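Long-range contact in lipoprotein signal peptidase (Staphylococcus aureus, PDB 6RYO), which cleaves signal peptides from bacterial prolipoproteins at the membrane, acting as an aspartic-type endopeptidase that cuts just before the lipid-modified cysteine: residues Asp45-Lys49 against Gly129-Asp133. Numbering follows the deposited sequence.
Sequences DQVTK and GNFID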
loop_
_atom_site.group_PDB
_atom_site.type_symbol
_atom_site.label_atom_id
_atom_site.label_comp_id
_atom_site.label_asym_id
_atom_site.label_seq_id
_atom_site.Cartn_x
_atom_site.Cartn_y
_atom_site.Cartn_z
ATOM N N ASP A 45 -5.014 -3.028 -6.769
ATOM C CA ASP A 45 -5.500 -2.653 -5.445
ATOM C C ASP A 45 -6.897 -2.054 -5.528
ATOM O O ASP A 45 -7.785 -2.410 -4.746
ATOM C CB ASP A 45 -4.532 -1.678 -4.779
ATOM C CG ASP A 45 -5.152 -0.963 -3.596
ATOM O OD1 ASP A 45 -5.740 0.123 -3.792
ATOM O OD2 ASP A 45 -5.075 -1.501 -2.471
ATOM N N GLN A 46 -7.108 -1.138 -6.476
ATOM C CA GLN A 46 -8.408 -0.486 -6.589
ATOM C C GLN A 46 -9.476 -1.453 -7.085
ATOM O O GLN A 46 -10.629 -1.390 -6.641
ATOM C CB GLN A 46 -8.304 0.729 -7.510
ATOM C CG GLN A 46 -7.618 1.923 -6.866
ATOM C CD GLN A 46 -8.347 2.406 -5.626
ATOM O OE1 GLN A 46 -9.573 2.535 -5.622
ATOM N NE2 GLN A 46 -7.596 2.668 -4.562
ATOM N N VAL A 47 -9.115 -2.351 -8.003
ATOM C CA VAL A 47 -10.083 -3.321 -8.507
ATOM C C VAL A 47 -10.502 -4.281 -7.400
ATOM O O VAL A 47 -11.696 -4.466 -7.140
ATOM C CB VAL A 47 -9.515 -4.070 -9.726
ATOM C CG1 VAL A 47 -10.334 -5.317 -10.006
ATOM C CG2 VAL A 47 -9.505 -3.160 -10.950
ATOM N N THR A 48 -9.527 -4.891 -6.718
ATOM C CA THR A 48 -9.841 -5.848 -5.659
ATOM C C THR A 48 -10.651 -5.196 -4.545
ATOM O O THR A 48 -11.622 -5.779 -4.048
ATOM C CB THR A 48 -8.555 -6.454 -5.096
ATOM O OG1 THR A 48 -7.618 -5.409 -4.808
ATOM C CG2 THR A 48 -7.942 -7.432 -6.092
ATOM N N LYS A 49 -10.249 -3.993 -4.124
ATOM C CA LYS A 49 -11.039 -3.239 -3.153
ATOM C C LYS A 49 -12.479 -3.073 -3.622
ATOM O O LYS A 49 -13.420 -3.232 -2.836
ATOM C CB LYS A 49 -10.409 -1.867 -2.911
ATOM C CG LYS A 49 -9.232 -1.852 -1.954
ATOM C CD LYS A 49 -8.563 -0.489 -1.970
ATOM C CE LYS A 49 -7.574 -0.335 -0.830
ATOM N NZ LYS A 49 -6.832 0.952 -0.922
ATOM N N GLY A 129 -2.760 4.132 -3.434
ATOM C CA GLY A 129 -3.944 3.285 -3.426
ATOM C C GLY A 129 -4.837 3.542 -2.227
ATOM O O GLY A 129 -6.059 3.659 -2.361
ATOM N N ASN A 130 -4.239 3.624 -1.033
ATOM C CA ASN A 130 -5.009 3.988 0.152
ATOM C C ASN A 130 -5.450 5.446 0.103
ATOM O O ASN A 130 -6.514 5.792 0.630
ATOM C CB ASN A 130 -4.193 3.726 1.418
ATOM C CG ASN A 130 -4.144 2.258 1.790
ATOM O OD1 ASN A 130 -5.050 1.495 1.461
ATOM N ND2 ASN A 130 -3.078 1.853 2.474
ATOM N N PHE A 131 -4.648 6.309 -0.525
ATOM C CA PHE A 131 -4.990 7.725 -0.613
ATOM C C PHE A 131 -6.299 7.934 -1.362
ATOM O O PHE A 131 -7.106 8.793 -0.988
ATOM C CB PHE A 131 -3.849 8.491 -1.286
ATOM C CG PHE A 131 -4.126 9.956 -1.482
ATOM C CD1 PHE A 131 -4.015 10.845 -0.424
ATOM C CD2 PHE A 131 -4.481 10.446 -2.727
ATOM C CE1 PHE A 131 -4.264 12.196 -0.605
ATOM C CE2 PHE A 131 -4.729 11.794 -2.914
ATOM C CZ PHE A 131 -4.620 12.670 -1.853
ATOM N N ILE A 132 -6.529 7.155 -2.422
ATOM C CA ILE A 132 -7.766 7.274 -3.187
ATOM C C ILE A 132 -8.962 6.876 -2.330
ATOM O O ILE A 132 -10.032 7.493 -2.402
ATOM C CB ILE A 132 -7.679 6.428 -4.471
ATOM C CG1 ILE A 132 -6.482 6.866 -5.314
ATOM C CG2 ILE A 132 -8.969 6.531 -5.276
ATOM C CD1 ILE A 132 -6.200 5.962 -6.498
ATOM N N ASP A 133 -8.798 5.838 -1.506
ATOM C CA ASP A 133 -9.894 5.384 -0.657
ATOM C C ASP A 133 -10.319 6.465 0.329
ATOM O O ASP A 133 -11.517 6.697 0.529
ATOM C CB ASP A 133 -9.486 4.111 0.083
ATOM C CG ASP A 133 -9.487 2.887 -0.813
ATOM O OD1 ASP A 133 -8.810 2.910 -1.863
ATOM O OD2 ASP A 133 -10.163 1.896 -0.463
#
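A buried salt-bridge network of K49, D45 and D133 joins helices 31-55 and 114-137, both predicted to span the membrane, beside the predicted active site of this A8-family aspartyl peptidase. The short helical segments run at 46° to each other, their axes 10.5 Å apart at closest approach. K49 is the hub. Its chain is extended beyond CG and reaches across to helix 114-137. There K49 NZ forms a salt bridge with D133 OD1 at 2.9 Å, although its hydrogen-bond geometry is weak. K49 NZ also donates to N130 OD1 at 3.0 Å, from a position tilted out of the carbonyl plane. A weak, longer bond goes to the backbone O of G129. Back on its own helix, K49 NZ meets the syn lone pair of D45 OD1 at 3.2 Å. The lysine thus lies among four oxygens, and its charge probably offsets that of the D45 and D133 carboxylates, whose OD1 atoms are 4.6 Å apart.

Second partners link this cluster to the predicted catalytic region. D45 OD2 accepts from the backbone N of A159, and D133 OD2 from that of V141. N130 ND2 bonds to D160, a predicted active-site aspartate, and to the backbone of the bound peptide.

Close packing at G129 brings its CA to 3.7 Å from D45 OD1. On the more open flank, Q46 bends at chi2 (-60°) and turns its amide toward helix 114-137, where Q46 NE2 lies 3.8 Å from I132 CB. Q46 NE2 also donates to D133 OD1 at 3.0 Å, nearly along the C-O axis of the carboxylate oxygen.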